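Local coordinates for tapirin (Caldicellulosiruptor hydrothermalis, PDB 6N2C), which probably binds cellulose and so helps the thermophilic bacterium adhere to it, using a zinc-containing, beta-helical C-terminal domain, at residues 514-524 and 533-544; 181-189 and 550-560. One frame throughout, in Å; residues are numbered along the deposited sequence. Where two conformers were deposited one is given.

Both contacts lie at one end of the beta-helix, with centres about 13 Å apart. Along the chain, 181-189 comes first, then 514-524, 533-544 and 550-560, so interaction 1 is nested inside the loop closed by interaction 2. Interaction 1 stacks two late coils. Interaction 2 sets the end of the second of these against the start of the first coil. Strand 534-537 belongs to interaction 1 and pairs with strand 186-190 of interaction 2, probably by hydrogen bonds such as Phe-189 N to Leu-535 O. The late coils thus extend the beta-helix backward from its first strand. Interaction 2 supplies Glu-551 to the zinc site, which His-530 and Asp-532 complete.

Interaction 1 (514-524 and 533-544); sequences IFVITKSGINV and GVLIANGSLQFN. With EDO (1,2-ethanediol), chain D.
Phe-515 and Val-534 meet on one side of a parallel strand pair, with CG2 of Val-534 in the plane of the ring, at its edge. Phe-515 CG is anti to its carbonyl carbon (chi1 -59°), and this swings the ring toward the next strand, with CE1 3.6 Å from Gly-533 CA. A side chain on that glycine would run into Ile-514 O. The strands belong to successive coils of a parallel beta-helix: 514-518 pairs with 534-537, and 522-524 with 541-543. The hydrogen bond from Val-516 N to Val-534 O is 3.0 Å long and nearly straight.

The tight part is the interior. Ile-522 CD1 packs 3.8 Å from Ala-537 CB, and Leu-535 CD2 lies 4.0 Å from Val-516 CB. Val-524 CG2 touches Phe-543 CE2 at 3.7 Å, the two side chains lying side by side. The face with Asn-523 and Gln-542 is looser and wetter. There a water links Asn-523 OD1 to Ser-540 O. At the outer edge of strand 522-524, Asn-523 N donates to O1 of an ethanediol, probably from the crystallisation liquor, at 2.9 Å.

A serine in place of Phe-515 would probably open a gap beside Gly-533 and Val-534 and leave Met-555 and Pro-556 without their ring. Helix 494-500 packs against this end of the interior, its Phe-500 touching Ile-522 and Leu-535. Strands 483-488 and 186-190 flank the pair formed by 514-518 and 534-537.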
loop_
_atom_site.group_PDB
_atom_site.type_symbol
_atom_site.label_atom_id
_atom_site.label_comp_id
_atom_site.label_asym_id
_atom_site.label_seq_id
_atom_site.Cartn_x
_atom_site.Cartn_y
_atom_site.Cartn_z
ATOM N N ILE A 514 -21.262 -3.593 -19.138
ATOM C CA ILE A 514 -22.169 -2.938 -18.211
ATOM C C ILE A 514 -21.478 -1.704 -17.675
ATOM O O ILE A 514 -20.397 -1.811 -17.125
ATOM C CB ILE A 514 -22.581 -3.879 -17.063
ATOM C CG1 ILE A 514 -23.364 -5.119 -17.541
ATOM C CG2 ILE A 514 -23.379 -3.143 -16.008
ATOM C CD1 ILE A 514 -24.680 -4.767 -18.077
ATOM N N PHE A 515 -22.141 -0.549 -17.788
ATOM C CA PHE A 515 -21.581 0.700 -17.274
ATOM C C PHE A 515 -22.623 1.357 -16.368
ATOM O O PHE A 515 -23.703 1.746 -16.842
ATOM C CB PHE A 515 -21.206 1.623 -18.457
ATOM C CG PHE A 515 -20.232 1.012 -19.357
ATOM C CD1 PHE A 515 -18.880 1.050 -19.116
ATOM C CD2 PHE A 515 -20.688 0.279 -20.487
ATOM C CE1 PHE A 515 -17.963 0.447 -19.967
ATOM C CE2 PHE A 515 -19.784 -0.338 -21.285
ATOM C CZ PHE A 515 -18.458 -0.232 -21.073
ATOM N N VAL A 516 -22.285 1.481 -15.089
ATOM C CA VAL A 516 -23.169 2.064 -14.068
ATOM C C VAL A 516 -22.544 3.251 -13.401
ATOM O O VAL A 516 -21.423 3.173 -12.885
ATOM C CB VAL A 516 -23.612 1.002 -13.053
ATOM C CG1 VAL A 516 -24.582 1.625 -12.068
ATOM C CG2 VAL A 516 -24.269 -0.150 -13.711
ATOM N N ILE A 517 -23.240 4.403 -13.419
ATOM C CA ILE A 517 -22.797 5.588 -12.750
ATOM C C ILE A 517 -23.969 6.085 -11.910
ATOM O O ILE A 517 -24.997 6.479 -12.525
ATOM C CB ILE A 517 -22.347 6.677 -13.701
ATOM C CG1 ILE A 517 -21.199 6.186 -14.632
ATOM C CG2 ILE A 517 -21.833 7.886 -12.874
ATOM C CD1 ILE A 517 -21.731 5.564 -15.924
ATOM N N THR A 518 -23.842 6.107 -10.588
ATOM C CA THR A 518 -25.084 6.286 -9.783
ATOM C C THR A 518 -24.872 7.019 -8.511
ATOM O O THR A 518 -23.758 7.035 -7.968
ATOM C CB THR A 518 -25.719 4.961 -9.452
ATOM O OG1 THR A 518 -26.940 5.189 -8.683
ATOM C CG2 THR A 518 -24.836 4.042 -8.644
ATOM N N LYS A 519 -25.870 7.852 -8.142
ATOM C CA LYS A 519 -25.839 8.517 -6.839
ATOM C C LYS A 519 -26.163 7.584 -5.694
ATOM O O LYS A 519 -25.921 7.915 -4.537
ATOM C CB LYS A 519 -26.854 9.628 -6.788
ATOM C CG LYS A 519 -26.544 10.811 -7.597
ATOM C CD LYS A 519 -27.157 12.167 -7.044
ATOM C CE LYS A 519 -28.648 12.208 -7.184
ATOM N NZ LYS A 519 -29.195 13.624 -7.171
ATOM N N SER A 520 -26.726 6.431 -5.954
ATOM C CA SER A 520 -26.966 5.367 -4.971
ATOM C C SER A 520 -25.669 4.593 -4.730
ATOM O O SER A 520 -24.617 4.931 -5.303
ATOM C CB SER A 520 -28.108 4.386 -5.425
ATOM O OG SER A 520 -27.758 3.566 -6.557
ATOM N N GLY A 521 -25.762 3.564 -3.901
ATOM C CA GLY A 521 -24.772 2.497 -3.962
ATOM C C GLY A 521 -25.079 1.521 -5.077
ATOM O O GLY A 521 -26.032 1.722 -5.820
ATOM N N ILE A 522 -24.256 0.534 -5.205
ATOM C CA ILE A 522 -24.390 -0.570 -6.144
ATOM C C ILE A 522 -24.227 -1.857 -5.429
ATOM O O ILE A 522 -23.170 -2.138 -4.920
ATOM C CB ILE A 522 -23.399 -0.537 -7.336
ATOM C CG1 ILE A 522 -23.568 0.730 -8.152
ATOM C CG2 ILE A 522 -23.626 -1.740 -8.223
ATOM C CD1 ILE A 522 -22.465 1.054 -9.157
ATOM N N ASN A 523 -25.305 -2.674 -5.381
ATOM C CA ASN A 523 -25.191 -4.021 -4.846
ATOM C C ASN A 523 -25.239 -4.952 -5.964
ATOM O O ASN A 523 -26.294 -5.080 -6.616
ATOM C CB ASN A 523 -26.391 -4.271 -3.899
ATOM C CG ASN A 523 -26.392 -3.336 -2.718
ATOM O OD1 ASN A 523 -25.308 -2.983 -2.182
ATOM N ND2 ASN A 523 -27.604 -2.859 -2.315
ATOM N N VAL A 524 -24.136 -5.614 -6.226
ATOM C CA VAL A 524 -24.012 -6.500 -7.360
ATOM C C VAL A 524 -24.623 -7.868 -7.022
ATOM O O VAL A 524 -24.297 -8.491 -6.000
ATOM C CB VAL A 524 -22.597 -6.699 -7.775
ATOM C CG1 VAL A 524 -22.514 -7.533 -9.055
ATOM C CG2 VAL A 524 -21.927 -5.344 -8.045
ATOM N N GLY A 533 -16.647 -3.636 -17.775
ATOM C CA GLY A 533 -17.182 -2.312 -17.772
ATOM C C GLY A 533 -16.692 -1.507 -16.612
ATOM O O GLY A 533 -15.472 -1.518 -16.313
ATOM N N VAL A 534 -17.599 -0.661 -16.067
ATOM C CA VAL A 534 -17.194 0.318 -15.061
ATOM C C VAL A 534 -18.382 0.359 -14.056
ATOM O O VAL A 534 -19.567 0.355 -14.451
ATOM C CB VAL A 534 -16.939 1.722 -15.703
ATOM C CG1 VAL A 534 -16.917 2.817 -14.776
ATOM C CG2 VAL A 534 -15.795 1.749 -16.691
ATOM N N LEU A 535 -18.061 0.478 -12.766
ATOM C CA LEU A 535 -19.059 0.677 -11.700
ATOM C C LEU A 535 -18.621 1.849 -10.842
ATOM O O LEU A 535 -17.517 1.800 -10.242
ATOM C CB LEU A 535 -19.212 -0.574 -10.853
ATOM C CG LEU A 535 -19.603 -1.870 -11.531
ATOM C CD1 LEU A 535 -19.487 -3.059 -10.541
ATOM C CD2 LEU A 535 -20.935 -1.845 -12.232
ATOM N N ILE A 536 -19.469 2.909 -10.826
ATOM C CA ILE A 536 -19.145 4.239 -10.221
ATOM C C ILE A 536 -20.347 4.558 -9.380
ATOM O O ILE A 536 -21.469 4.713 -9.919
ATOM C CB ILE A 536 -18.872 5.309 -11.261
ATOM C CG1 ILE A 536 -17.584 4.905 -12.028
ATOM C CG2 ILE A 536 -18.721 6.665 -10.590
ATOM C CD1 ILE A 536 -17.240 5.802 -13.170
ATOM N N ALA A 537 -20.091 4.678 -8.081
ATOM C CA ALA A 537 -21.199 4.880 -7.101
ATOM C C ALA A 537 -20.870 5.884 -6.056
ATOM O O ALA A 537 -19.738 6.023 -5.562
ATOM C CB ALA A 537 -21.617 3.556 -6.489
ATOM N N ASN A 538 -21.895 6.702 -5.719
ATOM C CA ASN A 538 -21.697 7.632 -4.575
ATOM C C ASN A 538 -21.881 6.878 -3.277
ATOM O O ASN A 538 -21.244 7.240 -2.279
ATOM C CB ASN A 538 -22.730 8.724 -4.664
ATOM C CG ASN A 538 -22.251 10.031 -4.104
ATOM O OD1 ASN A 538 -21.112 10.484 -4.342
ATOM N ND2 ASN A 538 -23.197 10.742 -3.498
ATOM N N GLY A 539 -22.716 5.828 -3.256
ATOM C CA GLY A 539 -22.806 4.957 -2.131
ATOM C C GLY A 539 -21.820 3.835 -2.266
ATOM O O GLY A 539 -20.990 3.846 -3.168
ATOM N N SER A 540 -21.884 2.888 -1.358
ATOM C CA SER A 540 -20.956 1.785 -1.369
ATOM C C SER A 540 -21.155 0.833 -2.538
ATOM O O SER A 540 -22.286 0.589 -2.979
ATOM C CB SER A 540 -21.034 0.933 -0.084
ATOM O OG SER A 540 -20.558 1.711 0.998
ATOM N N LEU A 541 -20.053 0.232 -2.928
ATOM C CA LEU A 541 -20.056 -0.804 -3.898
ATOM C C LEU A 541 -19.882 -2.165 -3.226
ATOM O O LEU A 541 -18.781 -2.511 -2.706
ATOM C CB LEU A 541 -18.939 -0.554 -4.911
ATOM C CG LEU A 541 -18.709 -1.640 -5.898
ATOM C CD1 LEU A 541 -19.935 -1.938 -6.756
ATOM C CD2 LEU A 541 -17.560 -1.232 -6.773
ATOM N N GLN A 542 -20.946 -2.957 -3.279
ATOM C CA GLN A 542 -20.978 -4.234 -2.479
ATOM C C GLN A 542 -21.243 -5.329 -3.385
ATOM O O GLN A 542 -22.246 -5.280 -4.133
ATOM C CB GLN A 542 -22.047 -4.126 -1.411
ATOM C CG GLN A 542 -22.323 -5.386 -0.636
ATOM C CD GLN A 542 -22.258 -5.188 0.870
ATOM O OE1 GLN A 542 -22.798 -4.185 1.419
ATOM N NE2 GLN A 542 -21.545 -6.113 1.547
ATOM N N PHE A 543 -20.377 -6.325 -3.365
ATOM C CA PHE A 543 -20.561 -7.517 -4.145
ATOM C C PHE A 543 -21.266 -8.534 -3.253
ATOM O O PHE A 543 -20.702 -8.940 -2.235
ATOM C CB PHE A 543 -19.240 -8.047 -4.668
ATOM C CG PHE A 543 -18.624 -7.083 -5.666
ATOM C CD1 PHE A 543 -17.869 -5.965 -5.254
ATOM C CD2 PHE A 543 -18.887 -7.235 -7.010
ATOM C CE1 PHE A 543 -17.324 -5.063 -6.161
ATOM C CE2 PHE A 543 -18.366 -6.309 -7.921
ATOM C CZ PHE A 543 -17.589 -5.207 -7.513
ATOM N N ASN A 544 -22.485 -8.897 -3.645
ATOM C CA ASN A 544 -23.357 -9.776 -2.803
ATOM C C ASN A 544 -23.026 -11.240 -3.028
ATOM O O ASN A 544 -23.512 -12.104 -2.287
ATOM C CB ASN A 544 -24.818 -9.433 -2.986
ATOM C CG ASN A 544 -25.223 -8.113 -2.265
ATOM O OD1 ASN A 544 -26.153 -7.375 -2.683
ATOM N ND2 ASN A 544 -24.591 -7.859 -1.147
HETATM C C1 EDO D . -28.229 -0.752 -4.668
HETATM O O1 EDO D . -27.962 -1.534 -5.804
HETATM C C2 EDO D . -29.045 0.494 -5.046
HETATM O O2 EDO D . -30.303 0.188 -5.680
HETATM O O HOH W 1 -25.828 10.836 -3.167
HETATM O O HOH W 2 -24.326 -0.625 -1.557
#

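Interaction 2 (181-189 and 550-560); sequences FDFTTYGLF and IEYVRMPQPLI. With ZN (zinc ion), chain C.
Tyr-552 OH donates a 2.6 Å hydrogen bond to Thr-184 O, in the carbonyl plane and on a lone pair. This joins the loop leading into the first coil of the beta-helix to the end of strand 548-552, the last in the chain. The tyrosine CG is anti to the backbone N (chi1 166°), which carries the ring toward 184-187. Its CD1 comes 3.6 Å from Gly-187 CA. Thr-184 O has a second partner: a water donates to it and accepts from Met-555 N, so the loop after the strand is tied to the same carbonyl. Beside this polar centre, Thr-184 CG2 meets Ile-560 CG2 at 4.0 Å, the two side chains crossing at about a right angle. At the coil itself, Leu-188 CD2 lies near Ile-550 CG2.

Further out, Arg-554 N lies over one face of the Tyr-552 ring, toward its rim. Ile-560 stands on the helix that starts at Gln-557, with Pro-556 as its N-cap. A zinc site adjoins the contact: Glu-551 OE1 binds the metal at 2.0 Å, and His-530 and Asp-532 complete the protein ligands.

Behind Thr-184, an Asx turn sets the backbone. Asp-182 OD1 accepts from Thr-184 N at 2.8 Å on its anti side and from Thr-184 OG1 at 2.7 Å on its syn side, both from the same face of the carboxylate.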
loop_
_atom_site.group_PDB
_atom_site.type_symbol
_atom_site.label_atom_id
_atom_site.label_comp_id
_atom_site.label_asym_id
_atom_site.label_seq_id
_atom_site.Cartn_x
_atom_site.Cartn_y
_atom_site.Cartn_z
ATOM N N PHE A 181 -6.480 11.884 -12.376
ATOM C CA PHE A 181 -7.481 12.947 -12.361
ATOM C C PHE A 181 -8.457 12.818 -13.490
ATOM O O PHE A 181 -9.346 13.670 -13.599
ATOM C CB PHE A 181 -6.784 14.289 -12.485
ATOM C CG PHE A 181 -5.751 14.487 -11.424
ATOM C CD1 PHE A 181 -6.091 14.825 -10.146
ATOM C CD2 PHE A 181 -4.407 14.205 -11.704
ATOM C CE1 PHE A 181 -5.119 14.938 -9.180
ATOM C CE2 PHE A 181 -3.448 14.340 -10.752
ATOM C CZ PHE A 181 -3.795 14.695 -9.482
ATOM N N ASP A 182 -8.354 11.756 -14.271
ATOM C CA ASP A 182 -9.284 11.458 -15.349
ATOM C C ASP A 182 -10.169 10.276 -15.008
ATOM O O ASP A 182 -9.767 9.074 -15.134
ATOM C CB ASP A 182 -8.505 11.214 -16.611
ATOM C CG ASP A 182 -9.375 10.962 -17.826
ATOM O OD1 ASP A 182 -10.552 10.631 -17.681
ATOM O OD2 ASP A 182 -8.772 11.011 -18.991
ATOM N N PHE A 183 -11.430 10.600 -14.653
ATOM C CA PHE A 183 -12.326 9.520 -14.216
ATOM C C PHE A 183 -12.877 8.648 -15.296
ATOM O O PHE A 183 -13.705 7.764 -15.027
ATOM C CB PHE A 183 -13.304 10.038 -13.129
ATOM C CG PHE A 183 -12.628 10.277 -11.843
ATOM C CD1 PHE A 183 -12.510 9.228 -10.928
ATOM C CD2 PHE A 183 -11.925 11.462 -11.644
ATOM C CE1 PHE A 183 -11.743 9.413 -9.800
ATOM C CE2 PHE A 183 -11.201 11.668 -10.498
ATOM C CZ PHE A 183 -11.097 10.558 -9.595
ATOM N N THR A 184 -12.448 8.828 -16.565
ATOM C CA THR A 184 -12.751 7.845 -17.566
ATOM C C THR A 184 -11.717 6.658 -17.562
ATOM O O THR A 184 -11.824 5.726 -18.437
ATOM C CB THR A 184 -12.770 8.399 -19.018
ATOM O OG1 THR A 184 -11.455 8.775 -19.402
ATOM C CG2 THR A 184 -13.745 9.578 -19.099
ATOM N N THR A 185 -10.771 6.704 -16.645
ATOM C CA THR A 185 -9.736 5.646 -16.496
ATOM C C THR A 185 -9.946 4.769 -15.257
ATOM O O THR A 185 -9.044 4.063 -14.845
ATOM C CB THR A 185 -8.304 6.234 -16.467
ATOM O OG1 THR A 185 -8.049 6.942 -15.264
ATOM C CG2 THR A 185 -8.111 7.170 -17.666
ATOM N N TYR A 186 -11.125 4.888 -14.653
ATOM C CA TYR A 186 -11.453 4.137 -13.422
ATOM C C TYR A 186 -12.429 3.040 -13.658
ATOM O O TYR A 186 -13.525 3.257 -14.211
ATOM C CB TYR A 186 -11.940 5.082 -12.282
ATOM C CG TYR A 186 -10.846 5.897 -11.609
ATOM C CD1 TYR A 186 -10.210 6.922 -12.277
ATOM C CD2 TYR A 186 -10.535 5.686 -10.310
ATOM C CE1 TYR A 186 -9.217 7.679 -11.682
ATOM C CE2 TYR A 186 -9.610 6.483 -9.661
ATOM C CZ TYR A 186 -8.944 7.470 -10.356
ATOM O OH TYR A 186 -7.998 8.241 -9.719
ATOM N N GLY A 187 -12.115 1.837 -13.194
ATOM C CA GLY A 187 -12.993 0.736 -13.338
ATOM C C GLY A 187 -13.992 0.583 -12.201
ATOM O O GLY A 187 -15.113 0.086 -12.393
ATOM N N LEU A 188 -13.564 0.989 -11.008
ATOM C CA LEU A 188 -14.417 0.922 -9.768
ATOM C C LEU A 188 -14.179 2.219 -9.005
ATOM O O LEU A 188 -13.028 2.663 -8.762
ATOM C CB LEU A 188 -14.091 -0.341 -8.882
ATOM C CG LEU A 188 -14.157 -1.656 -9.612
ATOM C CD1 LEU A 188 -13.595 -2.728 -8.712
ATOM C CD2 LEU A 188 -15.531 -2.017 -10.058
ATOM N N PHE A 189 -15.299 2.861 -8.611
ATOM C CA PHE A 189 -15.219 4.091 -7.789
ATOM C C PHE A 189 -16.334 4.059 -6.790
ATOM O O PHE A 189 -17.479 3.759 -7.165
ATOM C CB PHE A 189 -15.428 5.259 -8.680
ATOM C CG PHE A 189 -15.431 6.550 -7.988
ATOM C CD1 PHE A 189 -16.590 6.972 -7.307
ATOM C CD2 PHE A 189 -14.380 7.424 -8.079
ATOM C CE1 PHE A 189 -16.637 8.260 -6.706
ATOM C CE2 PHE A 189 -14.416 8.697 -7.441
ATOM C CZ PHE A 189 -15.507 9.080 -6.709
ATOM N N ILE A 550 -13.999 -9.379 -12.849
ATOM C CA ILE A 550 -14.308 -7.978 -13.170
ATOM C C ILE A 550 -13.182 -7.516 -14.031
ATOM O O ILE A 550 -12.002 -7.594 -13.665
ATOM C CB ILE A 550 -14.455 -7.069 -11.900
ATOM C CG1 ILE A 550 -15.605 -7.593 -11.045
ATOM C CG2 ILE A 550 -14.764 -5.604 -12.306
ATOM C CD1 ILE A 550 -15.645 -7.078 -9.670
ATOM N N GLU A 551 -13.503 -6.980 -15.213
ATOM C CA GLU A 551 -12.472 -6.362 -16.024
ATOM C C GLU A 551 -12.952 -4.949 -16.496
ATOM O O GLU A 551 -14.058 -4.816 -16.961
ATOM C CB GLU A 551 -12.228 -7.178 -17.288
ATOM C CG GLU A 551 -11.462 -8.536 -17.132
ATOM C CD GLU A 551 -12.342 -9.685 -16.640
ATOM O OE1 GLU A 551 -13.393 -9.935 -17.262
ATOM O OE2 GLU A 551 -12.030 -10.342 -15.599
ATOM N N TYR A 552 -12.082 -4.001 -16.309
ATOM C CA TYR A 552 -12.319 -2.637 -16.786
ATOM C C TYR A 552 -12.405 -2.661 -18.334
ATOM O O TYR A 552 -11.471 -3.198 -19.036
ATOM C CB TYR A 552 -11.165 -1.757 -16.390
ATOM C CG TYR A 552 -11.068 -0.388 -17.083
ATOM C CD1 TYR A 552 -11.953 0.614 -16.768
ATOM C CD2 TYR A 552 -10.166 -0.151 -18.142
ATOM C CE1 TYR A 552 -11.859 1.840 -17.389
ATOM C CE2 TYR A 552 -10.103 1.087 -18.769
ATOM C CZ TYR A 552 -10.895 2.107 -18.313
ATOM O OH TYR A 552 -10.881 3.331 -18.958
ATOM N N VAL A 553 -13.390 -1.956 -18.829
ATOM C CA VAL A 553 -13.429 -1.546 -20.197
ATOM C C VAL A 553 -13.795 -0.045 -20.180
ATOM O O VAL A 553 -14.731 0.337 -19.488
ATOM C CB VAL A 553 -14.520 -2.311 -20.968
ATOM C CG1 VAL A 553 -14.837 -1.723 -22.393
ATOM C CG2 VAL A 553 -14.185 -3.782 -21.044
ATOM N N ARG A 554 -13.076 0.760 -20.959
ATOM C CA ARG A 554 -13.459 2.184 -21.133
ATOM C C ARG A 554 -14.936 2.383 -21.455
ATOM O O ARG A 554 -15.531 1.680 -22.309
ATOM C CB ARG A 554 -12.519 2.828 -22.151
ATOM C CG ARG A 554 -12.637 4.328 -22.294
ATOM C CD ARG A 554 -11.502 4.849 -23.212
ATOM N NE ARG A 554 -11.470 6.307 -23.227
ATOM C CZ ARG A 554 -12.127 7.118 -24.063
ATOM N NH1 ARG A 554 -12.916 6.694 -25.083
ATOM N NH2 ARG A 554 -11.974 8.420 -23.870
ATOM N N MET A 555 -15.559 3.361 -20.797
ATOM C CA MET A 555 -16.912 3.689 -21.115
ATOM C C MET A 555 -17.086 4.017 -22.621
ATOM O O MET A 555 -16.187 4.696 -23.192
ATOM C CB MET A 555 -17.392 4.928 -20.277
ATOM C CG MET A 555 -17.683 4.569 -18.796
ATOM S SD MET A 555 -18.335 6.040 -17.902
ATOM C CE MET A 555 -16.942 6.971 -17.643
ATOM N N PRO A 556 -18.260 3.705 -23.152
ATOM C CA PRO A 556 -18.460 4.021 -24.577
ATOM C C PRO A 556 -18.438 5.587 -24.725
ATOM O O PRO A 556 -18.895 6.346 -23.832
ATOM C CB PRO A 556 -19.826 3.470 -24.863
ATOM C CG PRO A 556 -20.037 2.391 -23.815
ATOM C CD PRO A 556 -19.360 2.899 -22.616
ATOM N N GLN A 557 -17.964 6.021 -25.883
ATOM C CA GLN A 557 -17.804 7.448 -26.083
ATOM C C GLN A 557 -19.100 8.222 -25.902
ATOM O O GLN A 557 -19.013 9.313 -25.375
ATOM C CB GLN A 557 -17.114 7.742 -27.437
ATOM C CG GLN A 557 -16.687 9.209 -27.561
ATOM C CD GLN A 557 -15.654 9.587 -26.523
ATOM O OE1 GLN A 557 -14.641 8.942 -26.381
ATOM N NE2 GLN A 557 -15.883 10.673 -25.864
ATOM N N PRO A 558 -20.249 7.713 -26.332
ATOM C CA PRO A 558 -21.496 8.487 -26.168
ATOM C C PRO A 558 -21.852 8.646 -24.672
ATOM O O PRO A 558 -22.403 9.686 -24.254
ATOM C CB PRO A 558 -22.559 7.658 -26.827
ATOM C CG PRO A 558 -21.829 6.607 -27.610
ATOM C CD PRO A 558 -20.436 6.541 -27.225
ATOM N N LEU A 559 -21.397 7.687 -23.882
ATOM C CA LEU A 559 -21.638 7.806 -22.400
ATOM C C LEU A 559 -20.683 8.830 -21.835
ATOM O O LEU A 559 -21.106 9.651 -21.028
ATOM C CB LEU A 559 -21.571 6.426 -21.719
ATOM C CG LEU A 559 -21.688 6.374 -20.172
ATOM C CD1 LEU A 559 -23.129 6.827 -19.865
ATOM C CD2 LEU A 559 -21.446 4.949 -19.729
ATOM N N ILE A 560 -19.393 8.841 -22.194
ATOM C CA ILE A 560 -18.458 9.799 -21.746
ATOM C C ILE A 560 -18.929 11.225 -22.154
ATOM O O ILE A 560 -18.956 12.187 -21.367
ATOM C CB ILE A 560 -17.083 9.554 -22.323
ATOM C CG1 ILE A 560 -16.477 8.233 -21.776
ATOM C CG2 ILE A 560 -16.128 10.711 -22.111
ATOM C CD1 ILE A 560 -15.240 7.818 -22.419
HETATM ZN ZN ZN C . -14.223 -9.802 -19.049
HETATM O O HOH W 3 -14.248 4.832 -18.672
#